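Local coordinates for glycosyl hydrolase family 88 (Pedobacter heparinus, PDB 3WIW), which is an unsaturated glucuronyl hydrolase specific for heparin, built as an alpha6/alpha6-barrel and probably acting on unsaturated oligosaccharides left by lyases, at residues A[36-41]-A[347-352]; A[41-46]-A[79-84]; A[47-52]-A[352-357]. All coordinates share one frame; numbering follows the deposited sequence.

Interaction 1 of 3, residues A[36-41]-A[347-352]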
ATOM      1  N   THR A  36      -9.747  -6.382 -15.949  1.00 15.56           N
ATOM      2  CA  THR A  36     -10.740  -6.536 -14.900  1.00 15.52           C
ATOM      3  C   THR A  36     -11.373  -7.934 -14.955  1.00 14.70           C
ATOM      4  O   THR A  36     -11.531  -8.579 -13.920  1.00 14.84           O
ATOM      5  CB  THR A  36     -11.808  -5.443 -14.981  1.00 18.17           C
ATOM      6  OG1 THR A  36     -11.178  -4.169 -14.805  1.00 19.77           O
ATOM      7  CG2 THR A  36     -12.822  -5.623 -13.881  1.00 19.37           C
ATOM      8  N   LYS A  37     -11.725  -8.409 -16.151  0.55 14.64           N
ATOM      9  CA  LYS A  37     -12.295  -9.748 -16.294  0.55 15.90           C
ATOM     10  C   LYS A  37     -11.334 -10.788 -15.758  0.55 15.35           C
ATOM     11  O   LYS A  37     -11.723 -11.686 -15.011  0.55 16.04           O
ATOM     12  CB  LYS A  37     -12.589 -10.064 -17.757  0.55 18.45           C
ATOM     13  CG  LYS A  37     -13.695  -9.247 -18.361  0.55 21.06           C
ATOM     14  CD  LYS A  37     -13.771  -9.520 -19.858  0.55 23.39           C
ATOM     15  CE  LYS A  37     -14.340  -8.329 -20.599  0.55 26.13           C
ATOM     16  NZ  LYS A  37     -15.740  -8.071 -20.221  0.55 27.36           N
ATOM     17  N   THR A  38     -10.064 -10.656 -16.132  1.00 13.81           N
ATOM     18  CA  THR A  38      -9.055 -11.586 -15.646  1.00 14.47           C
ATOM     19  C   THR A  38      -8.926 -11.533 -14.130  1.00 13.91           C
ATOM     20  O   THR A  38      -8.869 -12.577 -13.479  1.00 13.80           O
ATOM     21  CB  THR A  38      -7.715 -11.341 -16.322  1.00 17.33           C
ATOM     22  OG1 THR A  38      -7.839 -11.703 -17.703  1.00 21.27           O
ATOM     23  CG2 THR A  38      -6.623 -12.179 -15.655  1.00 18.15           C
ATOM     24  N   ALA A  39      -8.903 -10.325 -13.567  1.00 13.43           N
ATOM     25  CA  ALA A  39      -8.784 -10.175 -12.127  1.00 13.73           C
ATOM     26  C   ALA A  39      -9.932 -10.866 -11.392  1.00 13.94           C
ATOM     27  O   ALA A  39      -9.716 -11.535 -10.377  1.00 14.61           O
ATOM     28  CB  ALA A  39      -8.712  -8.704 -11.757  1.00 15.28           C
ATOM     29  N   VAL A  40     -11.142 -10.722 -11.915  1.00 13.68           N
ATOM     30  CA  VAL A  40     -12.306 -11.353 -11.303  1.00 15.58           C
ATOM     31  C   VAL A  40     -12.162 -12.876 -11.318  1.00 15.12           C
ATOM     32  O   VAL A  40     -12.440 -13.538 -10.317  1.00 14.96           O
ATOM     33  CB  VAL A  40     -13.591 -10.895 -12.004  1.00 18.23           C
ATOM     34  CG1 VAL A  40     -14.788 -11.679 -11.502  1.00 19.84           C
ATOM     35  CG2 VAL A  40     -13.804  -9.407 -11.741  1.00 18.99           C
ATOM     36  N   ILE A  41     -11.701 -13.437 -12.435  1.00 14.31           N
ATOM     37  CA  ILE A  41     -11.483 -14.883 -12.500  1.00 14.88           C
ATOM     38  C   ILE A  41     -10.428 -15.333 -11.488  1.00 13.35           C
ATOM     39  O   ILE A  41     -10.628 -16.321 -10.756  1.00 13.97           O
ATOM     40  CB  ILE A  41     -11.079 -15.333 -13.920  1.00 16.99           C
ATOM     41  CG1 ILE A  41     -12.267 -15.189 -14.866  1.00 19.40           C
ATOM     42  CG2 ILE A  41     -10.627 -16.781 -13.919  1.00 19.70           C
ATOM     43  CD1 ILE A  41     -11.875 -15.223 -16.328  1.00 20.92           C
ATOM     44  N   ALA A 347      -1.026 -11.789 -14.982  1.00 12.83           N
ATOM     45  CA  ALA A 347      -1.172 -13.243 -15.113  1.00 12.87           C
ATOM     46  C   ALA A 347      -2.319 -13.641 -16.033  1.00 13.66           C
ATOM     47  O   ALA A 347      -3.366 -12.985 -16.070  1.00 14.62           O
ATOM     48  CB  ALA A 347      -1.418 -13.836 -13.743  1.00 14.94           C
ATOM     49  N   LYS A 348      -2.148 -14.748 -16.748  1.00 14.61           N
ATOM     50  CA  LYS A 348      -3.263 -15.310 -17.503  1.00 15.16           C
ATOM     51  C   LYS A 348      -4.221 -15.998 -16.550  1.00 14.89           C
ATOM     52  O   LYS A 348      -3.797 -16.512 -15.512  1.00 14.48           O
ATOM     53  CB  LYS A 348      -2.740 -16.324 -18.506  1.00 16.44           C
ATOM     54  CG  LYS A 348      -1.896 -15.665 -19.537  1.00 18.28           C
ATOM     55  CD  LYS A 348      -1.192 -16.671 -20.452  1.00 19.89           C
ATOM     56  CE  LYS A 348      -0.191 -15.973 -21.362  1.00 19.94           C
ATOM     57  NZ  LYS A 348       0.982 -15.376 -20.635  1.00 19.62           N
ATOM     58  N   PRO A 349      -5.514 -16.037 -16.901  1.00 16.57           N
ATOM     59  CA  PRO A 349      -6.498 -16.692 -16.032  1.00 17.80           C
ATOM     60  C   PRO A 349      -6.073 -18.101 -15.681  1.00 17.19           C
ATOM     61  O   PRO A 349      -5.696 -18.883 -16.553  1.00 18.20           O
ATOM     62  CB  PRO A 349      -7.752 -16.740 -16.900  1.00 18.57           C
ATOM     63  CG  PRO A 349      -7.614 -15.580 -17.815  1.00 19.52           C
ATOM     64  CD  PRO A 349      -6.141 -15.422 -18.083  1.00 18.31           C
ATOM     65  N   GLY A 350      -6.115 -18.411 -14.394  1.00 17.17           N
ATOM     66  CA  GLY A 350      -5.790 -19.735 -13.922  1.00 16.92           C
ATOM     67  C   GLY A 350      -4.333 -19.972 -13.593  1.00 16.68           C
ATOM     68  O   GLY A 350      -3.997 -20.996 -12.979  1.00 18.93           O
ATOM     69  N   GLU A 351      -3.470 -19.034 -13.975  1.00 15.60           N
ATOM     70  CA  GLU A 351      -2.027 -19.167 -13.730  1.00 14.80           C
ATOM     71  C   GLU A 351      -1.527 -18.368 -12.537  1.00 13.40           C
ATOM     72  O   GLU A 351      -2.312 -17.712 -11.863  1.00 13.23           O
ATOM     73  CB  GLU A 351      -1.262 -18.776 -14.996  1.00 17.64           C
ATOM     74  CG  GLU A 351      -1.740 -19.621 -16.189  1.00 20.16           C
ATOM     75  CD  GLU A 351      -0.861 -19.513 -17.415  1.00 22.59           C
ATOM     76  OE1 GLU A 351       0.098 -18.705 -17.399  1.00 22.73           O
ATOM     77  OE2 GLU A 351      -1.129 -20.243 -18.397  1.00 24.16           O
ATOM     78  N   ASN A 352      -0.228 -18.430 -12.260  0.72 12.75           N
ATOM     79  CA  ASN A 352       0.377 -17.548 -11.255  0.72 11.98           C
ATOM     80  C   ASN A 352      -0.181 -17.788  -9.839  0.72 12.48           C
ATOM     81  O   ASN A 352      -0.207 -16.874  -9.015  0.72 11.89           O
ATOM     82  CB  ASN A 352       0.154 -16.080 -11.683  0.72 12.85           C
ATOM     83  CG  ASN A 352       1.139 -15.094 -11.068  0.72 13.44           C
ATOM     84  OD1 ASN A 352       2.313 -15.402 -10.879  0.72 14.14           O
ATOM     85  ND2 ASN A 352       0.657 -13.886 -10.771  0.72 12.15           N
TER
HETATM   86  O   HOH W   1      -4.482 -12.155 -18.513  1.00 25.84           O
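Thr38 and Pro349 meet with their side chains at about a right angle, the forked threonine set against the CG-CD side of the proline ring. One prong of the fork is polar: Thr38 OG1 lies 3.9 Å from Pro349 CG. With OG1 beside the backbone N (chi1 -68°), the methyl stands anti to that N, against the ring, and Thr38 CG2 comes to 3.4 Å from the carbonyl oxygen of Ala347. One turn further along the helix, Ile41 approaches the same ring at a slant. Its branch methyl comes nearest, with Ile41 CG2 4.1 Å from Pro349 CB, while CD1 bends back toward the start of the helix and stays alongside the ring, only slightly farther off. Thr38 and Ile41 thus share the proline, one taking CG and CD, the other CB.

Pro349 can offer its ring in this way because it stands at the second position of a type II beta turn from Lys348 to Glu351, closed by the bond from Glu351 N to Lys348 O (3.0 Å). Gly350 follows with phi 89°, where a CB would press on the carbonyl oxygen of the residue before. The contact lays this turn, part of the long connection after helix 327-340, against helix 30-49, away from the predicted catalytic residues. Gln42 of the same helix takes hold of the turn's backbone, its amide bonding to Gly350 N and Glu351 O.

No direct hydrogen bond joins the two segments. A water donates to Ala347 O at 2.8 Å and lies 3.5 Å from Thr38 OG1, a weak link, and OG1 has a further weak bond to Lys34 O. The chemistry is therefore mainly van der Waals packing on a rigid ring; the water satisfies Ala347 O but ties it only loosely to the threonine hydroxyl.

Interaction 2 of 3, residues A[41-46]-A[79-84]; sequences IQLTRA and PGTLWY
Leu43 fills the space between helices 30-49 and 77-89, and its side chain has the most surface buried here, ahead of Leu82 and Thr81. Its bond to CB heads toward the other helix, and its two methyls part company there. CD1 rests on backbone, with Leu43 CD1 3.6 Å from Thr81 O, whereas CD2 meets the threonine methyl, Leu43 CD2 lying 3.7 Å from Thr81 CG2. The leucine and threonine side chains cross at about a right angle. Thr81 OG1 sits beside the backbone N (chi1 -52°) and bonds Phe77 O, which leaves the methyl anti to the N and facing Leu43. These are two of the helices of the alpha6/alpha6-barrel, and helix 375-392 closes over the same contact: Leu382 touches both Leu43 and Thr81. Leu82 passes Leu43 in the opposite direction. Its first bond points neither toward helix 30-49 nor away from it, but the side chain turns in, so that Leu82 CD2 ends 3.9 Å from Leu43 CB and 4.0 Å from Leu43 O. Ala98 and Phe101 of helix 92-103 also pack on the Leu82 side chain.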
ATOM      1  N   ILE A  41     -11.701 -13.437 -12.435  1.00 14.31           N
ATOM      2  CA  ILE A  41     -11.483 -14.883 -12.500  1.00 14.88           C
ATOM      3  C   ILE A  41     -10.428 -15.333 -11.488  1.00 13.35           C
ATOM      4  O   ILE A  41     -10.628 -16.321 -10.756  1.00 13.97           O
ATOM      5  CB  ILE A  41     -11.079 -15.333 -13.920  1.00 16.99           C
ATOM      6  CG1 ILE A  41     -12.267 -15.189 -14.866  1.00 19.40           C
ATOM      7  CG2 ILE A  41     -10.627 -16.781 -13.919  1.00 19.70           C
ATOM      8  CD1 ILE A  41     -11.875 -15.223 -16.328  1.00 20.92           C
ATOM      9  N   GLN A  42      -9.317 -14.610 -11.432  1.00 12.51           N
ATOM     10  CA  GLN A  42      -8.237 -14.956 -10.514  1.00 12.42           C
ATOM     11  C   GLN A  42      -8.735 -14.960  -9.070  1.00 12.05           C
ATOM     12  O   GLN A  42      -8.497 -15.923  -8.326  1.00 12.62           O
ATOM     13  CB  GLN A  42      -7.063 -13.988 -10.685  1.00 12.69           C
ATOM     14  CG  GLN A  42      -6.316 -14.123 -12.031  1.00 13.04           C
ATOM     15  CD  GLN A  42      -5.628 -15.477 -12.204  1.00 13.12           C
ATOM     16  OE1 GLN A  42      -6.281 -16.489 -12.443  1.00 14.51           O
ATOM     17  NE2 GLN A  42      -4.297 -15.499 -12.060  1.00 13.56           N
ATOM     18  N   LEU A  43      -9.442 -13.896  -8.681  1.00 12.29           N
ATOM     19  CA  LEU A  43      -9.953 -13.768  -7.328  1.00 12.42           C
ATOM     20  C   LEU A  43     -10.971 -14.853  -7.025  1.00 12.02           C
ATOM     21  O   LEU A  43     -11.005 -15.379  -5.913  1.00 12.91           O
ATOM     22  CB  LEU A  43     -10.589 -12.393  -7.128  1.00 12.12           C
ATOM     23  CG  LEU A  43      -9.594 -11.238  -7.078  1.00 12.24           C
ATOM     24  CD1 LEU A  43     -10.349  -9.906  -7.031  1.00 12.88           C
ATOM     25  CD2 LEU A  43      -8.606 -11.371  -5.898  1.00 14.26           C
ATOM     26  N   THR A  44     -11.811 -15.184  -8.002  1.00 12.56           N
ATOM     27  CA  THR A  44     -12.803 -16.236  -7.815  1.00 13.50           C
ATOM     28  C   THR A  44     -12.112 -17.562  -7.497  1.00 13.96           C
ATOM     29  O   THR A  44     -12.476 -18.255  -6.537  1.00 14.96           O
ATOM     30  CB  THR A  44     -13.690 -16.385  -9.058  1.00 14.85           C
ATOM     31  OG1 THR A  44     -14.368 -15.149  -9.294  1.00 17.02           O
ATOM     32  CG2 THR A  44     -14.706 -17.519  -8.905  1.00 15.90           C
ATOM     33  N   ARG A  45     -11.091 -17.897  -8.277  1.00 12.87           N
ATOM     34  CA  ARG A  45     -10.358 -19.133  -8.061  1.00 13.11           C
ATOM     35  C   ARG A  45      -9.560 -19.083  -6.752  1.00 12.54           C
ATOM     36  O   ARG A  45      -9.498 -20.079  -6.026  1.00 13.45           O
ATOM     37  CB  ARG A  45      -9.400 -19.389  -9.228  1.00 14.87           C
ATOM     38  CG  ARG A  45     -10.053 -19.568 -10.597  1.00 16.69           C
ATOM     39  CD  ARG A  45     -10.858 -20.839 -10.704  1.00 18.77           C
ATOM     40  NE  ARG A  45     -10.136 -22.079 -10.387  1.00 19.73           N
ATOM     41  CZ  ARG A  45      -9.346 -22.769 -11.214  1.00 21.48           C
ATOM     42  NH1 ARG A  45      -9.083 -22.351 -12.451  1.00 22.72           N
ATOM     43  NH2 ARG A  45      -8.791 -23.898 -10.791  1.00 22.14           N
ATOM     44  N   ALA A  46      -8.919 -17.949  -6.460  1.00 11.61           N
ATOM     45  CA  ALA A  46      -8.169 -17.814  -5.211  1.00 12.43           C
ATOM     46  C   ALA A  46      -9.063 -18.057  -3.991  1.00 12.34           C
ATOM     47  O   ALA A  46      -8.696 -18.796  -3.068  1.00 12.08           O
ATOM     48  CB  ALA A  46      -7.526 -16.447  -5.128  1.00 12.31           C
ATOM     49  N   PRO A  79      -8.180 -10.173   1.514  1.00 10.31           N
ATOM     50  CA  PRO A  79      -9.599  -9.804   1.645  1.00 11.95           C
ATOM     51  C   PRO A  79      -9.884  -8.401   1.083  1.00 10.50           C
ATOM     52  O   PRO A  79     -10.928  -8.192   0.472  1.00 11.00           O
ATOM     53  CB  PRO A  79      -9.878  -9.895   3.147  1.00 13.09           C
ATOM     54  CG  PRO A  79      -8.552 -10.080   3.815  1.00 13.23           C
ATOM     55  CD  PRO A  79      -7.587 -10.619   2.784  1.00 10.45           C
ATOM     56  N   GLY A  80      -8.961  -7.460   1.239  1.00 10.35           N
ATOM     57  CA  GLY A  80      -9.133  -6.150   0.640  1.00 11.35           C
ATOM     58  C   GLY A  80      -9.268  -6.209  -0.867  1.00 10.37           C
ATOM     59  O   GLY A  80     -10.100  -5.514  -1.463  1.00 11.03           O
ATOM     60  N   THR A  81      -8.454  -7.046  -1.496  1.00 10.59           N
ATOM     61  CA  THR A  81      -8.483  -7.217  -2.951  1.00  9.78           C
ATOM     62  C   THR A  81      -9.821  -7.805  -3.395  1.00 10.20           C
ATOM     63  O   THR A  81     -10.380  -7.404  -4.433  1.00 10.68           O
ATOM     64  CB  THR A  81      -7.293  -8.066  -3.422  1.00 10.07           C
ATOM     65  OG1 THR A  81      -6.103  -7.485  -2.878  1.00 10.03           O
ATOM     66  CG2 THR A  81      -7.192  -8.076  -4.944  1.00 10.83           C
ATOM     67  N   LEU A  82     -10.360  -8.723  -2.592  1.00 10.26           N
ATOM     68  CA  LEU A  82     -11.690  -9.258  -2.854  1.00 10.84           C
ATOM     69  C   LEU A  82     -12.759  -8.157  -2.797  1.00 10.63           C
ATOM     70  O   LEU A  82     -13.638  -8.097  -3.663  1.00 12.13           O
ATOM     71  CB  LEU A  82     -12.023 -10.391  -1.869  1.00 12.02           C
ATOM     72  CG  LEU A  82     -11.275 -11.723  -2.056  1.00 12.70           C
ATOM     73  CD1 LEU A  82     -11.542 -12.636  -0.868  1.00 13.71           C
ATOM     74  CD2 LEU A  82     -11.677 -12.395  -3.380  1.00 13.87           C
ATOM     75  N   TRP A  83     -12.680  -7.264  -1.801  1.00 11.03           N
ATOM     76  CA  TRP A  83     -13.616  -6.135  -1.756  1.00 11.68           C
ATOM     77  C   TRP A  83     -13.499  -5.285  -3.013  1.00 11.60           C
ATOM     78  O   TRP A  83     -14.506  -4.911  -3.626  1.00 11.65           O
ATOM     79  CB  TRP A  83     -13.413  -5.260  -0.508  1.00 11.44           C
ATOM     80  CG  TRP A  83     -13.872  -5.937   0.752  1.00 10.67           C
ATOM     81  CD1 TRP A  83     -13.084  -6.367   1.783  1.00 11.59           C
ATOM     82  CD2 TRP A  83     -15.217  -6.327   1.077  1.00 11.57           C
ATOM     83  NE1 TRP A  83     -13.865  -6.959   2.751  1.00 12.05           N
ATOM     84  CE2 TRP A  83     -15.174  -6.965   2.333  1.00 12.53           C
ATOM     85  CE3 TRP A  83     -16.449  -6.197   0.424  1.00 12.93           C
ATOM     86  CZ2 TRP A  83     -16.321  -7.473   2.959  1.00 13.23           C
ATOM     87  CZ3 TRP A  83     -17.580  -6.709   1.032  1.00 13.38           C
ATOM     88  CH2 TRP A  83     -17.512  -7.321   2.304  1.00 14.09           C
ATOM     89  N   TYR A  84     -12.272  -4.976  -3.417  1.00 11.59           N
ATOM     90  CA  TYR A  84     -12.087  -4.209  -4.643  1.00 11.09           C
ATOM     91  C   TYR A  84     -12.604  -4.934  -5.904  1.00 11.39           C
ATOM     92  O   TYR A  84     -13.221  -4.317  -6.772  1.00 12.01           O
ATOM     93  CB  TYR A  84     -10.624  -3.825  -4.813  1.00 11.40           C
ATOM     94  CG  TYR A  84     -10.115  -2.716  -3.904  1.00 11.40           C
ATOM     95  CD1 TYR A  84     -10.988  -1.833  -3.236  1.00 14.07           C
ATOM     96  CD2 TYR A  84      -8.748  -2.558  -3.706  1.00 11.63           C
ATOM     97  CE1 TYR A  84     -10.488  -0.816  -2.427  1.00 13.76           C
ATOM     98  CE2 TYR A  84      -8.249  -1.560  -2.894  1.00 11.36           C
ATOM     99  CZ  TYR A  84      -9.108  -0.677  -2.273  1.00 12.65           C
ATOM    100  OH  TYR A  84      -8.597   0.332  -1.482  1.00 14.23           O
TER

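Interaction 3 of 3, residues A[47-52]-A[352-357]; sequences AQTYTP and NQFFIL
The Tyr50 ring has Gln353 O at its edge, near the ring plane; the Phe354 ring is met obliquely by Thr49 OG1 and Tyr50 OH, and the Phe355 ring has Asn352 O at its edge, in plane. Tyr50 and Phe354 join the end of helix 30-49, the first helix of the chain in this alpha6/alpha6-barrel fold, to the loop between helix 327-340 and strand 360-361. Tyr50 is the first residue to leave helical backbone angles, and its CG, anti to the carbonyl carbon (chi1 -54°), sends the phenol across to that loop. There Tyr50 OH donates to Gln353 O at 2.7 Å, tilted 25° from the carbonyl plane. A water donates both to Tyr50 OH and to Gln353 OE1, closing a small polar ring; the amide nitrogen of Gln353 bonds Gly63 O. A phenylalanine in place of Tyr50 would probably leave Gln353 O without its donor and the water without one of its two acceptors. Gln42, Arg45 and Ala46 also touch Phe354. The Thr49 and Phe354 side chains cross at about a right angle. The threonine hydroxyl bonds Arg45 O; Thr49 OG1 also sits 3.3 Å from Phe354 CE2.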
ATOM      1  N   ALA A  47     -10.239 -17.437  -3.983  1.00 12.49           N
ATOM      2  CA  ALA A  47     -11.127 -17.549  -2.819  1.00 13.87           C
ATOM      3  C   ALA A  47     -11.687 -18.974  -2.654  1.00 14.44           C
ATOM      4  O   ALA A  47     -12.036 -19.381  -1.557  1.00 15.14           O
ATOM      5  CB  ALA A  47     -12.240 -16.524  -2.910  1.00 14.64           C
ATOM      6  N   GLN A  48     -11.775 -19.722  -3.758  0.68 13.54           N
ATOM      7  CA  GLN A  48     -12.194 -21.126  -3.758  0.68 14.62           C
ATOM      8  C   GLN A  48     -11.074 -22.032  -3.254  0.68 15.89           C
ATOM      9  O   GLN A  48     -11.323 -23.109  -2.717  0.68 20.45           O
ATOM     10  CB  GLN A  48     -12.572 -21.560  -5.179  0.68 14.52           C
ATOM     11  CG  GLN A  48     -13.893 -20.967  -5.679  0.68 15.44           C
ATOM     12  CD  GLN A  48     -14.103 -21.103  -7.178  0.68 16.37           C
ATOM     13  OE1 GLN A  48     -13.190 -21.467  -7.935  0.68 15.89           O
ATOM     14  NE2 GLN A  48     -15.310 -20.790  -7.620  0.68 17.07           N
ATOM     15  N   THR A  49      -9.837 -21.594  -3.442  1.00 15.62           N
ATOM     16  CA  THR A  49      -8.672 -22.437  -3.190  1.00 16.18           C
ATOM     17  C   THR A  49      -8.049 -22.243  -1.793  1.00 15.54           C
ATOM     18  O   THR A  49      -7.764 -23.224  -1.082  1.00 15.95           O
ATOM     19  CB  THR A  49      -7.617 -22.180  -4.287  1.00 17.85           C
ATOM     20  OG1 THR A  49      -8.171 -22.527  -5.561  1.00 18.97           O
ATOM     21  CG2 THR A  49      -6.377 -23.010  -4.071  1.00 18.68           C
ATOM     22  N   TYR A  50      -7.798 -20.991  -1.412  1.00 14.44           N
ATOM     23  CA  TYR A  50      -7.199 -20.678  -0.120  1.00 14.16           C
ATOM     24  C   TYR A  50      -8.229 -20.718   1.006  1.00 14.78           C
ATOM     25  O   TYR A  50      -9.447 -20.714   0.764  1.00 15.95           O
ATOM     26  CB  TYR A  50      -6.448 -19.320  -0.189  1.00 13.18           C
ATOM     27  CG  TYR A  50      -5.444 -19.332  -1.317  1.00 13.62           C
ATOM     28  CD1 TYR A  50      -4.360 -20.192  -1.273  1.00 13.39           C
ATOM     29  CD2 TYR A  50      -5.610 -18.538  -2.451  1.00 13.81           C
ATOM     30  CE1 TYR A  50      -3.463 -20.271  -2.315  1.00 13.51           C
ATOM     31  CE2 TYR A  50      -4.704 -18.612  -3.527  1.00 13.88           C
ATOM     32  CZ  TYR A  50      -3.637 -19.487  -3.438  1.00 13.71           C
ATOM     33  OH  TYR A  50      -2.742 -19.600  -4.479  1.00 15.22           O
ATOM     34  N   THR A  51      -7.732 -20.783   2.232  1.00 14.66           N
ATOM     35  CA  THR A  51      -8.573 -20.898   3.419  1.00 15.00           C
ATOM     36  C   THR A  51      -8.546 -19.586   4.205  1.00 14.14           C
ATOM     37  O   THR A  51      -7.469 -19.046   4.495  1.00 13.84           O
ATOM     38  CB  THR A  51      -8.033 -22.012   4.317  1.00 16.60           C
ATOM     39  OG1 THR A  51      -7.961 -23.239   3.573  1.00 17.80           O
ATOM     40  CG2 THR A  51      -8.949 -22.213   5.516  1.00 18.34           C
ATOM     41  N   PRO A  52      -9.736 -19.074   4.580  1.00 14.19           N
ATOM     42  CA  PRO A  52      -9.766 -17.846   5.388  1.00 13.78           C
ATOM     43  C   PRO A  52      -8.881 -17.984   6.627  1.00 13.72           C
ATOM     44  O   PRO A  52      -8.881 -19.024   7.302  1.00 14.56           O
ATOM     45  CB  PRO A  52     -11.253 -17.695   5.754  1.00 15.14           C
ATOM     46  CG  PRO A  52     -11.950 -18.333   4.569  1.00 15.44           C
ATOM     47  CD  PRO A  52     -11.090 -19.524   4.188  1.00 14.99           C
ATOM     48  N   ASN A 352      -0.228 -18.430 -12.260  0.72 12.75           N
ATOM     49  CA  ASN A 352       0.377 -17.548 -11.255  0.72 11.98           C
ATOM     50  C   ASN A 352      -0.181 -17.788  -9.839  0.72 12.48           C
ATOM     51  O   ASN A 352      -0.207 -16.874  -9.015  0.72 11.89           O
ATOM     52  CB  ASN A 352       0.154 -16.080 -11.683  0.72 12.85           C
ATOM     53  CG  ASN A 352       1.139 -15.094 -11.068  0.72 13.44           C
ATOM     54  OD1 ASN A 352       2.313 -15.402 -10.879  0.72 14.14           O
ATOM     55  ND2 ASN A 352       0.657 -13.886 -10.771  0.72 12.15           N
ATOM     56  N   GLN A 353      -0.627 -19.018  -9.559  1.00 12.30           N
ATOM     57  CA  GLN A 353      -1.239 -19.341  -8.276  1.00 12.98           C
ATOM     58  C   GLN A 353      -2.407 -18.405  -7.929  1.00 11.47           C
ATOM     59  O   GLN A 353      -2.718 -18.161  -6.754  1.00 12.03           O
ATOM     60  CB  GLN A 353      -0.183 -19.413  -7.162  1.00 13.61           C
ATOM     61  CG  GLN A 353       0.887 -20.500  -7.408  1.00 14.97           C
ATOM     62  CD  GLN A 353       0.375 -21.925  -7.123  1.00 17.02           C
ATOM     63  OE1 GLN A 353      -0.808 -22.212  -7.259  1.00 19.33           O
ATOM     64  NE2 GLN A 353       1.271 -22.801  -6.679  1.00 19.40           N
ATOM     65  N   PHE A 354      -3.077 -17.926  -8.979  1.00 10.97           N
ATOM     66  CA  PHE A 354      -4.251 -17.056  -8.901  1.00 11.49           C
ATOM     67  C   PHE A 354      -3.966 -15.630  -8.426  1.00 11.67           C
ATOM     68  O   PHE A 354      -4.905 -14.854  -8.200  1.00 12.44           O
ATOM     69  CB  PHE A 354      -5.386 -17.686  -8.079  1.00 11.84           C
ATOM     70  CG  PHE A 354      -5.726 -19.090  -8.493  1.00 13.70           C
ATOM     71  CD1 PHE A 354      -5.957 -19.409  -9.831  1.00 14.11           C
ATOM     72  CD2 PHE A 354      -5.797 -20.111  -7.545  1.00 15.09           C
ATOM     73  CE1 PHE A 354      -6.261 -20.715 -10.197  1.00 14.71           C
ATOM     74  CE2 PHE A 354      -6.107 -21.410  -7.908  1.00 16.48           C
ATOM     75  CZ  PHE A 354      -6.333 -21.709  -9.235  1.00 16.21           C
ATOM     76  N   PHE A 355      -2.691 -15.265  -8.295  1.00 10.39           N
ATOM     77  CA  PHE A 355      -2.358 -13.862  -8.125  1.00 10.88           C
ATOM     78  C   PHE A 355      -2.587 -13.111  -9.429  1.00 10.42           C
ATOM     79  O   PHE A 355      -2.481 -13.679 -10.516  1.00 12.82           O
ATOM     80  CB  PHE A 355      -0.911 -13.685  -7.701  1.00 10.68           C
ATOM     81  CG  PHE A 355      -0.619 -14.163  -6.312  1.00 10.16           C
ATOM     82  CD1 PHE A 355      -0.871 -13.348  -5.217  1.00 11.39           C
ATOM     83  CD2 PHE A 355      -0.087 -15.427  -6.086  1.00 11.86           C
ATOM     84  CE1 PHE A 355      -0.589 -13.775  -3.909  1.00 12.34           C
ATOM     85  CE2 PHE A 355       0.203 -15.863  -4.799  1.00 12.11           C
ATOM     86  CZ  PHE A 355      -0.049 -15.041  -3.699  1.00 12.50           C
ATOM     87  N   ILE A 356      -2.839 -11.819  -9.326  1.00  9.67           N
ATOM     88  CA  ILE A 356      -3.199 -11.014 -10.489  1.00 10.18           C
ATOM     89  C   ILE A 356      -1.957 -10.506 -11.251  1.00 10.13           C
ATOM     90  O   ILE A 356      -1.877 -10.657 -12.454  1.00 11.02           O
ATOM     91  CB  ILE A 356      -4.102  -9.847 -10.066  1.00 11.51           C
ATOM     92  CG1 ILE A 356      -5.425 -10.390  -9.473  1.00 12.56           C
ATOM     93  CG2 ILE A 356      -4.374  -8.922 -11.240  1.00 12.00           C
ATOM     94  CD1 ILE A 356      -6.282  -9.370  -8.759  1.00 13.50           C
ATOM     95  N   LEU A 357      -0.991  -9.911 -10.550  1.00  9.60           N
ATOM     96  CA  LEU A 357       0.234  -9.395 -11.158  1.00  9.63           C
ATOM     97  C   LEU A 357       1.445 -10.277 -10.875  1.00  9.37           C
ATOM     98  O   LEU A 357       1.459 -11.078  -9.929  1.00  9.97           O
ATOM     99  CB  LEU A 357       0.541  -8.002 -10.628  1.00  9.82           C
ATOM    100  CG  LEU A 357      -0.435  -6.887 -10.983  1.00 10.14           C
ATOM    101  CD1 LEU A 357       0.100  -5.558 -10.443  1.00 11.86           C
ATOM    102  CD2 LEU A 357      -0.658  -6.803 -12.477  1.00 10.90           C
TER
HETATM  103  O   HOH W   2      -2.704 -22.387  -5.293  1.00 21.11           O

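Overall arrangement
All three interactions use helix 30-49, taken in order along its length: residues 36-41 in interaction 1, 41-46 in interaction 2, and its end with the residues after it in interaction 3. Their centres lie 8 to 10 Å apart. Interactions 1 and 3 bring in successive parts of one loop, some 300 residues away, and their segments alternate along the chain; both segments of interaction 2, the second on nearby helix 77-89, fall in sequence between the sides of interaction 1. Gln42 reaches both loop segments, adding Phe355 O of 352-357 to its hold on 347-352. One face of the helix thus packs into the barrel and another carries the late loop, tying the chain's beginning to its C-terminal part.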